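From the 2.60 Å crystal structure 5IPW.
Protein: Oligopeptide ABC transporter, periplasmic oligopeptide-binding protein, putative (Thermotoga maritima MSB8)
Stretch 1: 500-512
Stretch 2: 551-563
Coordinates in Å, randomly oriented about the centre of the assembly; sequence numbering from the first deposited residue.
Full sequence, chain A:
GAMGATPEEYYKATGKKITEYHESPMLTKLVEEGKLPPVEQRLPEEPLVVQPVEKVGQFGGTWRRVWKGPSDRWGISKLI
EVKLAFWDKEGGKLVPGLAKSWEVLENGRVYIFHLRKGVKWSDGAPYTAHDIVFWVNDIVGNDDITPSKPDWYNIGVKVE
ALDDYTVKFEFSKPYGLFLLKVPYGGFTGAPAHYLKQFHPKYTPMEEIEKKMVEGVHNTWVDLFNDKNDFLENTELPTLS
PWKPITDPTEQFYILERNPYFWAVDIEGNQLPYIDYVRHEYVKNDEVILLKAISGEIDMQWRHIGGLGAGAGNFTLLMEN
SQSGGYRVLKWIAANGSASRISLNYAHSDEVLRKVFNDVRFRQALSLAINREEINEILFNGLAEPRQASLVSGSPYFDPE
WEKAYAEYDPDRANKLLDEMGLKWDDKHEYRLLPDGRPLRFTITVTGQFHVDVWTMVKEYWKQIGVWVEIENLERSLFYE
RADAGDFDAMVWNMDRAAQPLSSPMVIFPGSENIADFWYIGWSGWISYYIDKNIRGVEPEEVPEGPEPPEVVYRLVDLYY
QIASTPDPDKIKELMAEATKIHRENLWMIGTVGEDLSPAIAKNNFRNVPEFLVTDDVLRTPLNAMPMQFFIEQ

Stretch 1, residues 500-512: PLSSPMVIFPGSE
Stretch 2, residues 551-563: VVYRLVDLYYQIA

The apolar centre of this contact is Phe508, set against one side of the helix that runs through all of 551-563. Its backbone is extended (phi/psi -113/114), and chi1 of -59° (m) with chi2 of -70° places the ring between Leu555 and Ile562. Phe508 CE1 lies 4.1 Å from Leu558 CB, and Phe508 CZ lies 3.7 Å from Ile562 CD1. Tyr559 CA sits over one face of the ring, whereas the carbonyl of Leu555 meets the ring edge near its plane, with Phe508 CD1 3.2 Å from Leu555 O. That oxygen, Leu555 O, also accepts the helical bond from Tyr559 N (3.1 Å), so the ring edge approaches a carbonyl already engaged in the helix.

The CA-to-CB bond of Tyr559 (chi1 177°, t; chi2 77°) points toward the loop, and the residue has the largest covered area of either stretch. Its ring and that of Phe508 have centroids 5.4 Å apart and planes at 48°, an oblique pairing whose closest atoms are Phe508 CD2 and Tyr559 CD1 at 3.5 Å. Pro504 CB packs 3.6 Å from Tyr559 CE1. Ser511 CB stands 3.6 Å from the centroid of the Tyr559 ring and only 3° off its normal, which establishes a CH-pi contact over the face.

Register is fixed by two pairs: Phe508 CA lies 5.8 Å from Leu555 CA, and Pro509 CA lies 5.9 Å from Val556 CA. Toward the C-terminal end of the helical stretch, Leu501 (chi1 m, chi2 t) has a sideways CA-to-CB bond, but its end comes nearer, placing Leu501 CD2 3.5 Å from Ile562 CG2. Toward the N-terminal end, Pro509, ring C-gamma exo, brings CG to 3.9 Å from Val552 CG1 and CD to 3.9 Å from Leu555 CB.

Hydrogen bonds within the loop accompany this packing. Phe508 N donates to Pro504 O (2.9 Å), following helical phi/psi at 505-507. A type II turn then spans Phe508 to Ser511: Pro509 is at -58/137 and Gly510 at 66/22, a positive phi that favours glycine. Ser511, chi1 57° (p), closes the turn through OG to Phe508 O (2.8 Å), supplemented by a weak bond from Ser511 N to the same oxygen (3.4 Å). Met505 N also donates to Glu512 OE2 (3.0 Å), linking two loop residues whose CA-to-CB bonds both point away from the helix.

The polar edge is slight. Tyr560, chi1 -82° (m) and chi2 88°, starts sideways yet reaches the turn, where Tyr560 OH donates a weak hydrogen bond to Gly510 O (3.4 Å). This is the only hydrogen bond between the stretches; the remaining contact is packing.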

# COMPACT_ATOMS: atom_id res chain seq x y z
N PRO A 500 -5.64 -5.09 -3.02
CA PRO A 500 -6.49 -5.57 -1.94
C PRO A 500 -5.92 -6.75 -1.18
O PRO A 500 -6.16 -6.86 0.00
CB PRO A 500 -7.77 -6.03 -2.66
CG PRO A 500 -7.66 -5.51 -4.05
CD PRO A 500 -6.21 -5.44 -4.34
N LEU A 501 -5.15 -7.60 -1.86
CA LEU A 501 -4.73 -8.89 -1.30
C LEU A 501 -3.82 -8.84 -0.07
O LEU A 501 -3.66 -9.85 0.62
CB LEU A 501 -4.11 -9.75 -2.39
CG LEU A 501 -5.12 -10.22 -3.44
CD1 LEU A 501 -4.44 -10.60 -4.74
CD2 LEU A 501 -5.95 -11.38 -2.91
N SER A 502 -3.22 -7.68 0.21
CA SER A 502 -2.51 -7.46 1.47
C SER A 502 -3.46 -7.09 2.61
O SER A 502 -3.08 -7.14 3.78
CB SER A 502 -1.48 -6.35 1.29
OG SER A 502 -2.11 -5.11 0.98
N SER A 503 -4.69 -6.68 2.26
CA SER A 503 -5.75 -6.35 3.21
C SER A 503 -7.09 -6.77 2.60
O SER A 503 -7.94 -5.93 2.29
CB SER A 503 -5.75 -4.85 3.51
OG SER A 503 -4.55 -4.45 4.15
N PRO A 504 -7.29 -8.08 2.42
CA PRO A 504 -8.38 -8.59 1.60
C PRO A 504 -9.78 -8.59 2.23
O PRO A 504 -10.71 -9.08 1.59
CB PRO A 504 -7.95 -10.03 1.33
CG PRO A 504 -7.16 -10.41 2.52
CD PRO A 504 -6.41 -9.16 2.89
N MET A 505 -9.94 -8.07 3.44
CA MET A 505 -11.21 -8.24 4.15
C MET A 505 -12.39 -7.59 3.43
O MET A 505 -13.50 -8.11 3.50
CB MET A 505 -11.10 -7.74 5.59
CG MET A 505 -11.10 -6.23 5.76
SD MET A 505 -10.79 -5.76 7.47
CE MET A 505 -12.00 -4.45 7.65
N VAL A 506 -12.17 -6.48 2.75
CA VAL A 506 -13.27 -5.73 2.14
C VAL A 506 -13.83 -6.42 0.89
O VAL A 506 -15.02 -6.33 0.62
CB VAL A 506 -12.85 -4.28 1.80
CG1 VAL A 506 -13.90 -3.59 0.94
CG2 VAL A 506 -12.63 -3.49 3.08
N ILE A 507 -12.97 -7.10 0.14
CA ILE A 507 -13.42 -7.80 -1.05
C ILE A 507 -13.88 -9.20 -0.68
O ILE A 507 -14.92 -9.66 -1.15
CB ILE A 507 -12.32 -7.83 -2.13
CG1 ILE A 507 -12.34 -6.56 -2.97
CG2 ILE A 507 -12.52 -8.99 -3.10
CD1 ILE A 507 -12.39 -5.27 -2.19
N PHE A 508 -13.10 -9.87 0.17
CA PHE A 508 -13.33 -11.28 0.48
C PHE A 508 -13.79 -11.51 1.92
O PHE A 508 -13.03 -11.27 2.85
CB PHE A 508 -12.06 -12.06 0.21
CG PHE A 508 -11.59 -11.96 -1.20
CD1 PHE A 508 -12.30 -12.58 -2.22
CD2 PHE A 508 -10.45 -11.24 -1.53
CE1 PHE A 508 -11.88 -12.49 -3.53
CE2 PHE A 508 -10.03 -11.14 -2.84
CZ PHE A 508 -10.75 -11.77 -3.85
N PRO A 509 -15.03 -11.99 2.09
CA PRO A 509 -15.47 -12.40 3.42
C PRO A 509 -14.59 -13.48 4.01
O PRO A 509 -14.19 -14.40 3.30
CB PRO A 509 -16.88 -12.93 3.16
CG PRO A 509 -17.35 -12.15 1.99
CD PRO A 509 -16.14 -11.96 1.13
N GLY A 510 -14.26 -13.35 5.29
CA GLY A 510 -13.47 -14.35 6.01
C GLY A 510 -12.04 -14.51 5.53
O GLY A 510 -11.42 -15.55 5.76
N SER A 511 -11.50 -13.49 4.88
CA SER A 511 -10.09 -13.49 4.49
C SER A 511 -9.20 -12.99 5.62
O SER A 511 -7.98 -13.17 5.59
CB SER A 511 -9.88 -12.64 3.24
OG SER A 511 -10.34 -11.32 3.47
N GLU A 512 -9.80 -12.35 6.62
CA GLU A 512 -9.06 -11.84 7.79
C GLU A 512 -9.84 -12.13 9.07
O GLU A 512 -11.03 -12.44 9.03
CB GLU A 512 -8.81 -10.33 7.65
CG GLU A 512 -8.02 -9.93 6.40
CD GLU A 512 -7.53 -8.49 6.43
OE1 GLU A 512 -6.85 -8.11 7.40
OE2 GLU A 512 -7.82 -7.72 5.48
N VAL A 551 -23.73 -16.50 -3.40
CA VAL A 551 -22.70 -15.72 -4.07
C VAL A 551 -21.63 -15.21 -3.08
O VAL A 551 -20.48 -14.97 -3.48
CB VAL A 551 -23.36 -14.57 -4.87
CG1 VAL A 551 -23.89 -13.48 -3.95
CG2 VAL A 551 -22.39 -14.01 -5.90
N VAL A 552 -21.99 -15.05 -1.81
CA VAL A 552 -21.03 -14.72 -0.76
C VAL A 552 -20.11 -15.90 -0.47
O VAL A 552 -18.89 -15.74 -0.40
CB VAL A 552 -21.73 -14.27 0.55
CG1 VAL A 552 -20.74 -14.13 1.69
CG2 VAL A 552 -22.46 -12.95 0.33
N TYR A 553 -20.68 -17.09 -0.30
CA TYR A 553 -19.87 -18.30 -0.10
C TYR A 553 -18.89 -18.52 -1.25
O TYR A 553 -17.87 -19.18 -1.08
CB TYR A 553 -20.76 -19.54 0.03
CG TYR A 553 -21.50 -19.71 1.35
CD1 TYR A 553 -20.97 -19.26 2.56
CD2 TYR A 553 -22.72 -20.39 1.39
CE1 TYR A 553 -21.64 -19.44 3.75
CE2 TYR A 553 -23.40 -20.58 2.59
CZ TYR A 553 -22.85 -20.10 3.76
OH TYR A 553 -23.52 -20.28 4.95
N ARG A 554 -19.23 -17.98 -2.41
CA ARG A 554 -18.40 -18.09 -3.60
C ARG A 554 -17.15 -17.20 -3.49
O ARG A 554 -16.04 -17.65 -3.77
CB ARG A 554 -19.21 -17.73 -4.86
CG ARG A 554 -19.02 -18.68 -6.04
CD ARG A 554 -19.10 -20.15 -5.64
NE ARG A 554 -20.13 -20.40 -4.62
CZ ARG A 554 -20.14 -21.44 -3.79
NH1 ARG A 554 -19.18 -22.36 -3.82
NH2 ARG A 554 -21.12 -21.57 -2.90
N LEU A 555 -17.35 -15.95 -3.06
CA LEU A 555 -16.24 -15.03 -2.81
C LEU A 555 -15.20 -15.60 -1.86
O LEU A 555 -14.01 -15.31 -1.99
CB LEU A 555 -16.75 -13.69 -2.26
CG LEU A 555 -17.30 -12.70 -3.28
CD1 LEU A 555 -17.97 -11.54 -2.57
CD2 LEU A 555 -16.21 -12.18 -4.20
N VAL A 556 -15.64 -16.41 -0.90
CA VAL A 556 -14.71 -17.09 0.00
C VAL A 556 -13.85 -18.05 -0.80
O VAL A 556 -12.63 -18.03 -0.71
CB VAL A 556 -15.43 -17.85 1.12
CG1 VAL A 556 -14.45 -18.63 1.98
CG2 VAL A 556 -16.24 -16.90 2.00
N ASP A 557 -14.51 -18.90 -1.60
CA ASP A 557 -13.83 -19.89 -2.43
C ASP A 557 -12.77 -19.26 -3.32
O ASP A 557 -11.65 -19.77 -3.43
CB ASP A 557 -14.84 -20.65 -3.31
CG ASP A 557 -15.71 -21.60 -2.51
OD1 ASP A 557 -15.15 -22.37 -1.70
OD2 ASP A 557 -16.94 -21.58 -2.71
N LEU A 558 -13.13 -18.13 -3.93
CA LEU A 558 -12.21 -17.36 -4.75
C LEU A 558 -10.97 -16.95 -3.96
O LEU A 558 -9.85 -17.15 -4.42
CB LEU A 558 -12.89 -16.10 -5.30
CG LEU A 558 -14.00 -16.30 -6.35
CD1 LEU A 558 -14.49 -14.96 -6.86
CD2 LEU A 558 -13.52 -17.16 -7.52
N TYR A 559 -11.17 -16.40 -2.76
CA TYR A 559 -10.03 -15.96 -1.96
C TYR A 559 -9.07 -17.09 -1.65
O TYR A 559 -7.86 -16.93 -1.79
CB TYR A 559 -10.46 -15.32 -0.63
CG TYR A 559 -9.24 -14.94 0.18
CD1 TYR A 559 -8.50 -13.81 -0.14
CD2 TYR A 559 -8.80 -15.75 1.22
CE1 TYR A 559 -7.36 -13.48 0.57
CE2 TYR A 559 -7.67 -15.43 1.94
CZ TYR A 559 -6.95 -14.29 1.61
OH TYR A 559 -5.83 -13.97 2.32
N TYR A 560 -9.61 -18.23 -1.23
CA TYR A 560 -8.75 -19.35 -0.83
C TYR A 560 -8.07 -20.04 -2.01
O TYR A 560 -7.05 -20.71 -1.84
CB TYR A 560 -9.52 -20.33 0.06
CG TYR A 560 -9.55 -19.83 1.48
CD1 TYR A 560 -10.55 -18.96 1.92
CD2 TYR A 560 -8.54 -20.16 2.37
CE1 TYR A 560 -10.56 -18.48 3.22
CE2 TYR A 560 -8.53 -19.68 3.67
CZ TYR A 560 -9.54 -18.84 4.09
OH TYR A 560 -9.52 -18.38 5.38
N GLN A 561 -8.62 -19.83 -3.20
CA GLN A 561 -7.92 -20.18 -4.43
C GLN A 561 -6.76 -19.22 -4.64
O GLN A 561 -5.62 -19.64 -4.84
CB GLN A 561 -8.85 -20.13 -5.64
CG GLN A 561 -9.69 -21.38 -5.82
CD GLN A 561 -10.47 -21.36 -7.12
OE1 GLN A 561 -11.53 -20.74 -7.21
NE2 GLN A 561 -9.94 -22.04 -8.14
N ILE A 562 -7.06 -17.93 -4.57
CA ILE A 562 -6.05 -16.90 -4.76
C ILE A 562 -4.89 -17.09 -3.78
O ILE A 562 -3.73 -16.93 -4.15
CB ILE A 562 -6.64 -15.48 -4.61
CG1 ILE A 562 -7.59 -15.18 -5.77
CG2 ILE A 562 -5.52 -14.44 -4.57
CD1 ILE A 562 -8.37 -13.89 -5.63
N ALA A 563 -5.22 -17.45 -2.55
CA ALA A 563 -4.22 -17.66 -1.50
C ALA A 563 -3.25 -18.80 -1.79
O ALA A 563 -2.12 -18.79 -1.31
CB ALA A 563 -4.92 -17.92 -0.17